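Local coordinates for putative transcriptional regulator protein, LacI family (Rhizobium etli, PDB 3MIZ) that probably regulates transcription by binding DNA at cis-regulatory sites, as repressors of the LacI family do, at residues 94-99 and 262-267; 104-109 and 273-278; 113-118 and 249-254; 134-139 and 200-205; 182-187 and 206-211. One frame throughout, in Å; residues are numbered along the deposited sequence.

Interaction 1: 94-99 and 262-267; sequences PTVMIN and KWLNDL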
# COMPACT_ATOMS: atom_id res chain seq x y z
N PRO A 94 18.50 -23.53 -0.42
CA PRO A 94 18.69 -22.79 -1.68
C PRO A 94 17.96 -21.45 -1.54
O PRO A 94 16.79 -21.42 -1.16
CB PRO A 94 18.03 -23.70 -2.71
CG PRO A 94 18.34 -25.07 -2.17
CD PRO A 94 18.06 -24.91 -0.68
N THR A 95 18.66 -20.37 -1.85
CA THR A 95 18.09 -19.03 -1.70
C THR A 95 18.42 -18.07 -2.84
O THR A 95 19.52 -18.08 -3.38
CB THR A 95 18.61 -18.40 -0.39
OG1 THR A 95 18.21 -19.21 0.72
CG2 THR A 95 18.06 -16.99 -0.21
N VAL A 96 17.44 -17.24 -3.19
CA VAL A 96 17.63 -16.22 -4.21
C VAL A 96 17.16 -14.91 -3.58
O VAL A 96 16.09 -14.85 -2.97
CB VAL A 96 16.80 -16.50 -5.49
CG1 VAL A 96 16.87 -15.30 -6.43
CG2 VAL A 96 17.35 -17.73 -6.20
N MSE A 97 17.98 -13.87 -3.67
CA MSE A 97 17.63 -12.58 -3.10
C MSE A 97 16.94 -11.70 -4.14
O MSE A 97 17.34 -11.67 -5.30
CB MSE A 97 18.90 -11.88 -2.59
CG MSE A 97 19.56 -12.62 -1.42
SE MSE A 97 21.25 -11.84 -0.88
CE MSE A 97 20.57 -10.25 -0.04
N ILE A 98 15.87 -11.02 -3.73
CA ILE A 98 15.12 -10.15 -4.64
C ILE A 98 14.96 -8.75 -4.05
O ILE A 98 14.46 -8.59 -2.93
CB ILE A 98 13.72 -10.72 -4.93
CG1 ILE A 98 13.84 -12.15 -5.48
CG2 ILE A 98 13.01 -9.82 -5.96
CD1 ILE A 98 12.52 -12.94 -5.47
N ASN A 99 15.39 -7.76 -4.83
CA ASN A 99 15.33 -6.33 -4.47
C ASN A 99 16.45 -5.97 -3.51
O ASN A 99 16.41 -4.92 -2.85
CB ASN A 99 13.98 -5.99 -3.84
CG ASN A 99 13.63 -4.51 -3.99
OD1 ASN A 99 12.84 -3.97 -3.22
ND2 ASN A 99 14.22 -3.87 -4.98
N LYS A 262 11.44 -18.24 -10.64
CA LYS A 262 11.90 -19.20 -11.64
C LYS A 262 13.37 -19.54 -11.39
O LYS A 262 13.77 -20.70 -11.44
CB LYS A 262 11.75 -18.64 -13.06
CG LYS A 262 12.19 -19.63 -14.13
CD LYS A 262 12.20 -19.02 -15.52
CE LYS A 262 12.74 -20.02 -16.53
NZ LYS A 262 12.70 -19.50 -17.92
N TRP A 263 14.16 -18.51 -11.11
CA TRP A 263 15.58 -18.67 -10.85
C TRP A 263 15.78 -19.60 -9.65
O TRP A 263 16.62 -20.50 -9.70
CB TRP A 263 16.20 -17.30 -10.58
CG TRP A 263 17.67 -17.22 -10.81
CD1 TRP A 263 18.47 -18.18 -11.37
CD2 TRP A 263 18.53 -16.10 -10.53
NE1 TRP A 263 19.77 -17.72 -11.46
CE2 TRP A 263 19.83 -16.45 -10.94
CE3 TRP A 263 18.31 -14.84 -9.96
CZ2 TRP A 263 20.92 -15.58 -10.82
CZ3 TRP A 263 19.40 -13.97 -9.83
CH2 TRP A 263 20.68 -14.35 -10.26
N LEU A 264 15.00 -19.40 -8.59
CA LEU A 264 15.11 -20.25 -7.41
C LEU A 264 14.74 -21.69 -7.79
O LEU A 264 15.39 -22.65 -7.35
CB LEU A 264 14.17 -19.78 -6.29
CG LEU A 264 14.12 -20.66 -5.03
CD1 LEU A 264 15.50 -20.73 -4.39
CD2 LEU A 264 13.11 -20.10 -4.04
N ASN A 265 13.70 -21.83 -8.61
CA ASN A 265 13.26 -23.15 -9.03
C ASN A 265 14.39 -23.90 -9.72
O ASN A 265 14.63 -25.07 -9.42
CB ASN A 265 12.05 -23.03 -9.97
CG ASN A 265 11.31 -24.35 -10.16
OD1 ASN A 265 10.83 -24.95 -9.19
ND2 ASN A 265 11.21 -24.80 -11.40
N ASP A 266 15.10 -23.23 -10.63
CA ASP A 266 16.20 -23.87 -11.34
C ASP A 266 17.35 -24.21 -10.41
O ASP A 266 17.99 -25.25 -10.55
CB ASP A 266 16.72 -22.97 -12.48
CG ASP A 266 15.67 -22.69 -13.54
OD1 ASP A 266 14.81 -23.57 -13.77
OD2 ASP A 266 15.70 -21.61 -14.15
N LEU A 267 17.61 -23.33 -9.44
CA LEU A 267 18.68 -23.55 -8.47
C LEU A 267 18.36 -24.77 -7.60
O LEU A 267 19.24 -25.56 -7.26
CB LEU A 267 18.85 -22.32 -7.58
CG LEU A 267 20.00 -22.38 -6.57
CD1 LEU A 267 21.33 -22.36 -7.31
CD2 LEU A 267 19.91 -21.19 -5.62
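Strand 95-97 and helix 262-267 run nearly antiparallel, their axes 155° apart and 8.0 Å at closest approach. This is a helix packed against strand 95-97 of the parallel alpha/beta sheet, in the N-terminal lobe of a periplasmic-binding-protein-like fold. The contact is mainly apolar. V96 is its centre and points toward the helix. Its two methyl groups part ways. CG1, anti to the backbone N (chi1 171°), goes to the indole of W263 and ends 3.8 Å from CE3. The two side chains cross at about a right angle. CG2, beside the backbone N, presses on the helix backbone and lies 3.6 Å from CA of L264. L264 itself has CG anti to its own N. That brings its tip to the residue before the strand, where CD1 rests 3.5 Å from O of P94. L267 closes the far end in the same torsion, with CD2 4.3 Å from CB of P94. W263 also touches I111 and P109, and R278 makes a cation-pi contact with its ring. T95 points away from the helix; its OG1 is hydrogen-bonded to O of I93. On the helix side, CD2 of L267 stands 3.9 Å from O of T95.

Interaction 2: 104-109 and 273-278; sequences TRELLP and IYPGSR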
# COMPACT_ATOMS: atom_id res chain seq x y z
N THR A 104 28.37 -9.64 1.17
CA THR A 104 29.48 -10.51 0.81
C THR A 104 29.39 -10.85 -0.67
O THR A 104 28.41 -11.44 -1.12
CB THR A 104 29.46 -11.82 1.64
OG1 THR A 104 29.70 -11.51 3.02
CG2 THR A 104 30.52 -12.79 1.14
N ARG A 105 30.43 -10.48 -1.41
CA ARG A 105 30.51 -10.72 -2.85
C ARG A 105 30.10 -12.13 -3.27
O ARG A 105 30.68 -13.13 -2.82
CB ARG A 105 31.92 -10.44 -3.36
CG ARG A 105 32.10 -10.66 -4.86
CD ARG A 105 33.51 -10.28 -5.32
NE ARG A 105 34.52 -11.23 -4.86
CZ ARG A 105 34.66 -12.47 -5.33
NH1 ARG A 105 33.86 -12.90 -6.29
NH2 ARG A 105 35.60 -13.27 -4.85
N GLU A 106 29.09 -12.19 -4.13
CA GLU A 106 28.57 -13.44 -4.67
C GLU A 106 28.17 -14.49 -3.64
O GLU A 106 28.29 -15.68 -3.90
CB GLU A 106 29.57 -14.05 -5.65
CG GLU A 106 30.06 -13.07 -6.71
CD GLU A 106 30.63 -13.77 -7.93
OE1 GLU A 106 29.83 -14.35 -8.70
OE2 GLU A 106 31.87 -13.75 -8.11
N LEU A 107 27.70 -14.05 -2.48
CA LEU A 107 27.28 -15.00 -1.45
C LEU A 107 26.07 -15.79 -1.94
O LEU A 107 25.96 -17.00 -1.71
CB LEU A 107 26.92 -14.26 -0.16
CG LEU A 107 26.61 -15.13 1.06
CD1 LEU A 107 27.88 -15.83 1.54
CD2 LEU A 107 26.05 -14.25 2.17
N LEU A 108 25.16 -15.11 -2.62
CA LEU A 108 23.93 -15.72 -3.14
C LEU A 108 23.49 -15.02 -4.41
O LEU A 108 23.86 -13.87 -4.64
CB LEU A 108 22.81 -15.57 -2.13
CG LEU A 108 22.89 -16.27 -0.78
CD1 LEU A 108 21.87 -15.64 0.18
CD2 LEU A 108 22.62 -17.75 -0.97
N PRO A 109 22.72 -15.70 -5.27
CA PRO A 109 22.28 -15.02 -6.49
C PRO A 109 21.30 -13.92 -6.09
O PRO A 109 20.60 -14.03 -5.09
CB PRO A 109 21.61 -16.14 -7.29
CG PRO A 109 21.17 -17.11 -6.24
CD PRO A 109 22.33 -17.12 -5.29
N ILE A 273 23.51 -22.33 -13.19
CA ILE A 273 23.24 -20.93 -13.49
C ILE A 273 24.17 -20.06 -12.66
O ILE A 273 23.97 -19.89 -11.46
CB ILE A 273 21.78 -20.55 -13.16
CG1 ILE A 273 20.83 -21.28 -14.11
CG2 ILE A 273 21.60 -19.03 -13.29
CD1 ILE A 273 21.03 -20.92 -15.57
N TYR A 274 25.20 -19.51 -13.31
CA TYR A 274 26.14 -18.65 -12.61
C TYR A 274 25.34 -17.65 -11.79
O TYR A 274 24.53 -16.89 -12.33
CB TYR A 274 27.03 -17.91 -13.62
CG TYR A 274 28.12 -18.76 -14.22
CD1 TYR A 274 29.12 -19.31 -13.41
CD2 TYR A 274 28.18 -19.01 -15.59
CE1 TYR A 274 30.15 -20.08 -13.96
CE2 TYR A 274 29.20 -19.78 -16.15
CZ TYR A 274 30.18 -20.31 -15.32
OH TYR A 274 31.20 -21.07 -15.86
N PRO A 275 25.54 -17.65 -10.46
CA PRO A 275 24.81 -16.73 -9.59
C PRO A 275 25.01 -15.28 -10.00
O PRO A 275 24.30 -14.77 -10.86
CB PRO A 275 25.38 -17.03 -8.20
CG PRO A 275 26.77 -17.49 -8.50
CD PRO A 275 26.56 -18.39 -9.70
N GLY A 276 25.99 -14.62 -9.39
CA GLY A 276 26.24 -13.24 -9.74
C GLY A 276 24.97 -12.42 -9.59
O GLY A 276 23.95 -12.92 -9.08
N SER A 277 25.02 -11.18 -10.05
CA SER A 277 23.88 -10.29 -9.94
C SER A 277 23.22 -9.95 -11.28
O SER A 277 23.89 -9.73 -12.28
CB SER A 277 24.32 -8.99 -9.26
OG SER A 277 23.32 -7.99 -9.35
N ARG A 278 21.89 -9.92 -11.26
CA ARG A 278 21.11 -9.56 -12.44
C ARG A 278 20.44 -8.25 -12.06
O ARG A 278 19.98 -8.09 -10.93
CB ARG A 278 20.01 -10.58 -12.73
CG ARG A 278 20.48 -11.94 -13.21
CD ARG A 278 19.27 -12.82 -13.41
NE ARG A 278 19.60 -14.13 -13.95
CZ ARG A 278 18.70 -15.06 -14.23
NH1 ARG A 278 17.41 -14.82 -14.01
NH2 ARG A 278 19.07 -16.23 -14.73
O HOH W 1 24.50 -11.72 -6.01
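The guanidinium of R105 has OE2 of E106 at its edge, in plane. NH1 of R105 is 2.8 Å from OE2 of E106, a salt bridge between neighbours. Both residues occupy the corner of a type II beta turn from T104 to L107, closed by a bond from L107 N to T104 O. The turn belongs to the loop that leads into strand 110-113. The other carboxylate oxygen of E106 faces the second segment: OE1 lies 3.9 Å from CA of G276. At G276 the chain has positive phi (54°), which suits glycine. Its N is buried by the contact and has no partner in the model. Two prolines make the apolar part, with CB of P109 4.0 Å from CB of P275. P109 also packs on V96 of strand 95-97. A water donates to O of L108 at 2.6 Å. The same water reaches O of G276 in a weak bond of 3.3 Å.

Interaction 3: 113-118 and 249-254; sequences PDDYQG and AALPYY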
# COMPACT_ATOMS: atom_id res chain seq x y z
N PRO A 113 16.24 -4.08 -9.21
CA PRO A 113 15.78 -3.12 -10.22
C PRO A 113 16.92 -2.13 -10.42
O PRO A 113 17.76 -1.95 -9.53
CB PRO A 113 14.57 -2.48 -9.55
CG PRO A 113 15.00 -2.40 -8.13
CD PRO A 113 15.64 -3.77 -7.89
N ASP A 114 16.96 -1.47 -11.57
CA ASP A 114 18.03 -0.52 -11.85
C ASP A 114 17.61 0.93 -11.60
O ASP A 114 17.26 1.65 -12.53
CB ASP A 114 18.48 -0.67 -13.30
CG ASP A 114 19.89 -0.17 -13.54
OD1 ASP A 114 20.31 0.79 -12.86
OD2 ASP A 114 20.56 -0.73 -14.43
N ASP A 115 17.65 1.35 -10.34
CA ASP A 115 17.29 2.72 -9.95
C ASP A 115 18.07 3.76 -10.74
O ASP A 115 17.52 4.78 -11.16
CB ASP A 115 17.58 2.93 -8.46
CG ASP A 115 16.62 2.17 -7.59
OD1 ASP A 115 15.63 2.78 -7.14
OD2 ASP A 115 16.84 0.97 -7.38
N TYR A 116 19.36 3.52 -10.90
CA TYR A 116 20.22 4.44 -11.62
C TYR A 116 19.77 4.63 -13.07
O TYR A 116 19.61 5.76 -13.54
CB TYR A 116 21.67 3.93 -11.57
CG TYR A 116 22.68 4.94 -12.06
CD1 TYR A 116 23.24 5.87 -11.18
CD2 TYR A 116 23.04 5.00 -13.40
CE1 TYR A 116 24.14 6.83 -11.64
CE2 TYR A 116 23.94 5.95 -13.86
CZ TYR A 116 24.48 6.86 -12.98
OH TYR A 116 25.37 7.81 -13.43
N GLN A 117 19.56 3.52 -13.77
CA GLN A 117 19.14 3.58 -15.16
C GLN A 117 17.78 4.28 -15.28
O GLN A 117 17.59 5.13 -16.15
CB GLN A 117 19.05 2.16 -15.74
CG GLN A 117 18.22 2.02 -17.01
CD GLN A 117 16.76 1.75 -16.71
OE1 GLN A 117 16.45 0.92 -15.86
NE2 GLN A 117 15.86 2.44 -17.41
N GLY A 118 16.86 3.93 -14.39
CA GLY A 118 15.54 4.53 -14.42
C GLY A 118 15.58 6.04 -14.25
O GLY A 118 14.92 6.76 -15.00
N ALA A 249 8.85 6.13 -13.73
CA ALA A 249 9.73 5.02 -14.06
C ALA A 249 9.19 3.87 -13.22
O ALA A 249 9.12 3.97 -11.99
CB ALA A 249 11.17 5.34 -13.67
N ALA A 250 8.78 2.79 -13.87
CA ALA A 250 8.21 1.67 -13.14
C ALA A 250 9.23 0.71 -12.58
O ALA A 250 10.07 0.18 -13.32
CB ALA A 250 7.24 0.92 -14.04
N LEU A 251 9.18 0.48 -11.28
CA LEU A 251 10.08 -0.49 -10.68
C LEU A 251 9.45 -1.80 -11.15
O LEU A 251 8.24 -1.99 -10.99
CB LEU A 251 10.05 -0.39 -9.16
CG LEU A 251 10.84 0.75 -8.50
CD1 LEU A 251 10.50 0.79 -7.01
CD2 LEU A 251 12.33 0.54 -8.71
N PRO A 252 10.25 -2.70 -11.75
CA PRO A 252 9.77 -3.99 -12.25
C PRO A 252 9.53 -5.03 -11.15
O PRO A 252 9.99 -6.17 -11.25
CB PRO A 252 10.88 -4.40 -13.21
CG PRO A 252 12.10 -3.91 -12.50
CD PRO A 252 11.69 -2.52 -12.03
N TYR A 253 8.79 -4.64 -10.12
CA TYR A 253 8.51 -5.53 -9.01
C TYR A 253 7.86 -6.85 -9.40
O TYR A 253 8.34 -7.91 -9.00
CB TYR A 253 7.64 -4.83 -7.96
CG TYR A 253 8.43 -3.90 -7.07
CD1 TYR A 253 9.77 -4.14 -6.81
CD2 TYR A 253 7.83 -2.80 -6.46
CE1 TYR A 253 10.51 -3.32 -5.96
CE2 TYR A 253 8.56 -1.96 -5.60
CZ TYR A 253 9.90 -2.24 -5.36
OH TYR A 253 10.63 -1.46 -4.50
N TYR A 254 6.78 -6.78 -10.16
CA TYR A 254 6.08 -7.99 -10.58
C TYR A 254 7.05 -8.94 -11.30
O TYR A 254 7.10 -10.13 -10.99
CB TYR A 254 4.91 -7.62 -11.50
CG TYR A 254 4.10 -8.82 -11.95
CD1 TYR A 254 3.26 -9.49 -11.07
CD2 TYR A 254 4.21 -9.29 -13.26
CE1 TYR A 254 2.55 -10.62 -11.47
CE2 TYR A 254 3.50 -10.42 -13.67
CZ TYR A 254 2.68 -11.08 -12.77
OH TYR A 254 2.00 -12.21 -13.18
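L251 can be followed outward from the strands that link the two lobes of this periplasmic-binding-protein-like fold, the probable hinge as in LacI relatives. Its CB sits over one face of the Y253 ring, 4.1 Å above the plane and near the centre. CG is beside the backbone N (chi1 -79°). CD1 reaches past the ring to its hydroxyl end, 3.4 Å from OH of Y253. CD2 turns the other way, to P113, and is 3.9 Å from CB and 4.0 Å from CG of that proline. It also lies 4.3 Å from OD1 of D115. P113 is held from a second side: CD of P252 is 3.8 Å from its CB. P252 is the centre of an inverse gamma turn and the N-cap residue of helix 253-268. The carboxylate of D115 is paired elsewhere: OD1 makes a salt bridge with R149 and OD2 with R81. Two strands, 110-113 and 248-250, thus lead into two helices at this place. The effector cleft of LacI relatives lies beside it. Helix 115-127 has its own cap. OD1 of D114 accepts from N of Q117 at 3.0 Å, with the donor 62° out of the carboxylate plane.

Interaction 4: 134-139 and 200-205; sequences IGYIRL and AIMSGN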
# COMPACT_ATOMS: atom_id res chain seq x y z
N ILE A 134 15.79 22.28 -13.77
CA ILE A 134 15.09 21.13 -13.20
C ILE A 134 15.21 21.03 -11.68
O ILE A 134 16.27 21.28 -11.12
CB ILE A 134 15.63 19.81 -13.79
CG1 ILE A 134 15.71 19.90 -15.31
CG2 ILE A 134 14.76 18.64 -13.35
CD1 ILE A 134 14.38 20.05 -15.97
N GLY A 135 14.11 20.65 -11.04
CA GLY A 135 14.11 20.49 -9.60
C GLY A 135 14.07 19.01 -9.26
O GLY A 135 13.59 18.20 -10.04
N TYR A 136 14.60 18.65 -8.09
CA TYR A 136 14.60 17.27 -7.65
C TYR A 136 14.40 17.26 -6.14
O TYR A 136 15.20 17.82 -5.40
CB TYR A 136 15.93 16.59 -8.01
CG TYR A 136 15.94 15.10 -7.75
CD1 TYR A 136 15.58 14.19 -8.75
CD2 TYR A 136 16.22 14.60 -6.48
CE1 TYR A 136 15.50 12.81 -8.48
CE2 TYR A 136 16.14 13.23 -6.20
CZ TYR A 136 15.77 12.35 -7.21
OH TYR A 136 15.65 11.00 -6.92
N ILE A 137 13.31 16.65 -5.68
CA ILE A 137 13.05 16.58 -4.25
C ILE A 137 13.36 15.14 -3.84
O ILE A 137 12.70 14.18 -4.27
CB ILE A 137 11.60 16.98 -3.92
CG1 ILE A 137 11.34 18.40 -4.46
CG2 ILE A 137 11.39 16.99 -2.43
CD1 ILE A 137 9.97 18.94 -4.10
N ARG A 138 14.41 15.02 -3.03
CA ARG A 138 14.95 13.76 -2.56
C ARG A 138 14.15 12.87 -1.61
O ARG A 138 13.56 13.34 -0.63
CB ARG A 138 16.31 14.01 -1.90
CG ARG A 138 17.32 14.70 -2.80
CD ARG A 138 18.53 15.16 -2.00
NE ARG A 138 19.23 14.04 -1.37
CZ ARG A 138 20.27 14.18 -0.56
NH1 ARG A 138 20.73 15.39 -0.27
NH2 ARG A 138 20.87 13.11 -0.05
N LEU A 139 14.18 11.58 -1.91
CA LEU A 139 13.55 10.57 -1.09
C LEU A 139 14.53 10.38 0.08
O LEU A 139 15.69 10.79 -0.01
CB LEU A 139 13.42 9.26 -1.89
CG LEU A 139 12.85 8.01 -1.21
CD1 LEU A 139 11.41 8.23 -0.81
CD2 LEU A 139 12.95 6.84 -2.18
N ALA A 200 10.48 21.99 -14.52
CA ALA A 200 10.19 20.58 -14.30
C ALA A 200 10.70 20.19 -12.92
O ALA A 200 11.73 20.71 -12.46
CB ALA A 200 10.85 19.71 -15.38
N ILE A 201 9.98 19.31 -12.25
CA ILE A 201 10.39 18.84 -10.93
C ILE A 201 10.29 17.33 -10.91
O ILE A 201 9.27 16.75 -11.28
CB ILE A 201 9.51 19.41 -9.78
CG1 ILE A 201 9.75 20.91 -9.62
CG2 ILE A 201 9.89 18.72 -8.44
CD1 ILE A 201 8.90 21.58 -8.55
N MSE A 202 11.38 16.70 -10.51
CA MSE A 202 11.42 15.25 -10.43
C MSE A 202 11.21 14.91 -8.98
O MSE A 202 11.93 15.41 -8.11
CB MSE A 202 12.77 14.72 -10.91
CG MSE A 202 13.00 14.87 -12.39
SE MSE A 202 14.61 13.98 -12.94
CE MSE A 202 14.01 12.16 -12.87
N SER A 203 10.21 14.07 -8.73
CA SER A 203 9.89 13.65 -7.37
C SER A 203 10.67 12.39 -7.01
O SER A 203 10.77 11.46 -7.82
CB SER A 203 8.39 13.38 -7.26
OG SER A 203 8.04 13.00 -5.94
N GLY A 204 11.21 12.37 -5.79
CA GLY A 204 11.96 11.21 -5.33
C GLY A 204 11.23 9.94 -5.71
O GLY A 204 11.84 8.99 -6.19
N ASN A 205 9.92 9.93 -5.46
CA ASN A 205 9.07 8.80 -5.83
C ASN A 205 7.63 9.27 -6.05
O ASN A 205 7.31 10.44 -5.81
CB ASN A 205 9.12 7.67 -4.79
CG ASN A 205 8.49 8.04 -3.46
OD1 ASN A 205 7.86 9.08 -3.32
ND2 ASN A 205 8.66 7.17 -2.47
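Four backbone bonds join the two segments. N of G135 gives to O of A200 at 2.8 Å, in the carbonyl plane. O of G135 takes the N of M202 at 2.7 Å, with the donor above the carbonyl plane. N of I137 then gives to O of M202, nearly along the C=O axis (171°). The last bond, from N of G204 to O of I137, is weak and bent to 124°. Y136 turns its backbone the other way and bonds to S168 and S170. Strands 134-138 and 200-203 are parallel neighbours, 21° apart, in the central sheet of the C-terminal lobe, an alpha/beta sheet covered by helices on both faces. I134, Y136, A200 and M202 point to one face. There CD1 of I134 is 3.6 Å from CB of A200, and CD1 of Y136 is 3.6 Å from CB of M202. The OH of Y136 reaches CA of G204 at 4.0 Å, and its ring meets that of F153. An alanine at Y136 would remove the ring and would probably loosen the packing on M202, G204 and F153. G204 has its own constraint, since a CB there would clash with N of L139 and O of I137. Beyond it, N205 caps helix 206-217 through a bond from M208 N to its OD1. OG of S203 donates to O of N205 at 2.7 Å.

Interaction 5: 182-187 and 206-211; sequences NYVFAA and DEMAIQ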
# COMPACT_ATOMS: atom_id res chain seq x y z
N ASN A 182 8.36 14.41 7.56
CA ASN A 182 8.06 14.67 6.15
C ASN A 182 7.66 16.11 5.84
O ASN A 182 6.69 16.63 6.38
CB ASN A 182 6.96 13.69 5.72
CG ASN A 182 6.65 13.78 4.24
OD1 ASN A 182 6.30 14.85 3.73
ND2 ASN A 182 6.77 12.65 3.54
N TYR A 183 8.43 16.76 4.96
CA TYR A 183 8.17 18.15 4.59
C TYR A 183 8.21 18.37 3.09
O TYR A 183 8.68 19.42 2.62
CB TYR A 183 9.19 19.07 5.28
CG TYR A 183 10.60 18.53 5.31
CD1 TYR A 183 11.00 17.64 6.31
CD2 TYR A 183 11.54 18.87 4.33
CE1 TYR A 183 12.29 17.11 6.34
CE2 TYR A 183 12.83 18.33 4.34
CZ TYR A 183 13.20 17.45 5.35
OH TYR A 183 14.47 16.90 5.39
N VAL A 184 7.71 17.41 2.33
CA VAL A 184 7.72 17.50 0.87
C VAL A 184 6.93 18.72 0.38
O VAL A 184 7.42 19.49 -0.45
CB VAL A 184 7.14 16.22 0.21
CG1 VAL A 184 7.24 16.32 -1.29
CG2 VAL A 184 7.89 14.98 0.72
N PHE A 185 5.71 18.89 0.89
CA PHE A 185 4.88 20.02 0.48
C PHE A 185 5.60 21.36 0.70
O PHE A 185 5.63 22.22 -0.19
CB PHE A 185 3.57 20.03 1.26
CG PHE A 185 2.67 21.20 0.94
CD1 PHE A 185 1.91 21.21 -0.22
CD2 PHE A 185 2.61 22.30 1.80
CE1 PHE A 185 1.11 22.30 -0.54
CE2 PHE A 185 1.82 23.40 1.49
CZ PHE A 185 1.06 23.40 0.32
N ALA A 186 6.15 21.53 1.89
CA ALA A 186 6.85 22.76 2.25
C ALA A 186 8.08 22.99 1.38
O ALA A 186 8.37 24.12 0.99
CB ALA A 186 7.24 22.75 3.73
N ALA A 187 8.81 21.91 1.09
CA ALA A 187 10.01 22.02 0.26
C ALA A 187 9.65 22.38 -1.18
O ALA A 187 10.30 23.21 -1.79
CB ALA A 187 10.78 20.71 0.30
N ASP A 206 6.77 8.37 -6.51
CA ASP A 206 5.38 8.73 -6.79
C ASP A 206 4.61 9.22 -5.58
O ASP A 206 3.84 10.17 -5.68
CB ASP A 206 4.64 7.54 -7.41
CG ASP A 206 5.27 7.07 -8.71
OD1 ASP A 206 5.87 7.90 -9.41
OD2 ASP A 206 5.14 5.87 -9.04
N GLU A 207 4.81 8.58 -4.43
CA GLU A 207 4.11 8.97 -3.23
C GLU A 207 4.31 10.47 -2.96
O GLU A 207 3.34 11.19 -2.71
CB GLU A 207 4.61 8.14 -2.04
CG GLU A 207 3.71 8.21 -0.84
CD GLU A 207 4.15 7.29 0.28
OE1 GLU A 207 4.46 6.11 -0.02
OE2 GLU A 207 4.17 7.74 1.44
N MSE A 208 5.56 10.91 -3.02
CA MSE A 208 5.93 12.31 -2.78
C MSE A 208 5.28 13.27 -3.79
O MSE A 208 5.04 14.45 -3.48
CB MSE A 208 7.45 12.47 -2.85
CG MSE A 208 8.26 11.68 -1.82
SE MSE A 208 10.17 11.77 -2.22
CE MSE A 208 10.44 13.61 -1.79
N ALA A 209 5.01 12.78 -4.99
CA ALA A 209 4.41 13.60 -6.04
C ALA A 209 3.06 14.15 -5.63
O ALA A 209 2.66 15.22 -6.09
CB ALA A 209 4.27 12.80 -7.34
N ILE A 210 2.34 13.43 -4.78
CA ILE A 210 1.04 13.91 -4.33
C ILE A 210 1.20 15.31 -3.72
O ILE A 210 0.44 16.22 -4.04
CB ILE A 210 0.41 13.00 -3.26
CG1 ILE A 210 0.11 11.62 -3.86
CG2 ILE A 210 -0.90 13.63 -2.76
CD1 ILE A 210 -0.27 10.58 -2.80
N GLN A 211 2.19 15.47 -2.85
CA GLN A 211 2.43 16.76 -2.19
C GLN A 211 2.92 17.84 -3.14
O GLN A 211 2.62 19.03 -2.94
CB GLN A 211 3.42 16.59 -1.04
CG GLN A 211 2.88 15.69 0.07
CD GLN A 211 3.79 15.65 1.27
OE1 GLN A 211 4.06 16.68 1.90
NE2 GLN A 211 4.27 14.46 1.61
O HOH W 2 4.65 17.30 4.41
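OD1 of N182 is gripped by two N-H groups. NE2 of Q211 gives to it at 3.0 Å and N of V184 at 3.2 Å. Both donors lie above the carbonyl plane. The bond from V184 is almost straight (176°) and makes an Asx turn ahead of helix 184-192. N182 and Q211 meet tip to tip, their amide planes 26° apart. The side chain of Q211 runs extended beyond CG, and this carries its amide over to the start of the other helix. There its OE1 accepts from N of F185 at 2.9 Å. Two N-H groups of the first helical turn are thus served by side-chain oxygens, one from each segment. A water lies 2.7 Å from OE1 of Q211 and 2.9 Å from O of N182. V184 packs across the middle: CB is 3.5 Å from OE1 of Q211, and CG2 is 3.8 Å from CE of the selenomethionine M208. A leucine at Q211 would lose both amide bonds, to N182 OD1 and from F185 N, and would probably weaken the hold of helix 206-217 on the start of helix 184-192. O of Q211 lies near the edge of the F185 ring. The contact ties the start of helix 184-192 to helix 206-217, next to strand 167-174, where N182 and M208 both touch M173. K243 of the second subunit also packs on F185 and Q211.

In the fold
Four of the contacts fall in two groups, with interaction 3 between them at the probable hinge. Interactions 1 and 2 share one lobe, their centres about 10 Å apart. They touch: N of M97 is 3.0 Å from O of P109, a probable hydrogen bond. Interactions 4 and 5 share the other, about 9 Å apart at their centres. Here M208 is common ground, its CB 3.2 Å from OG of S203. Interaction 3 lies about 6 Å from the centre of the chain, where the effector cleft would be expected as in LacI relatives. Its centre is about 19 Å from that of interaction 1 and 16 Å from that of interaction 4. Helix 253-268 runs from interaction 3 to interaction 1.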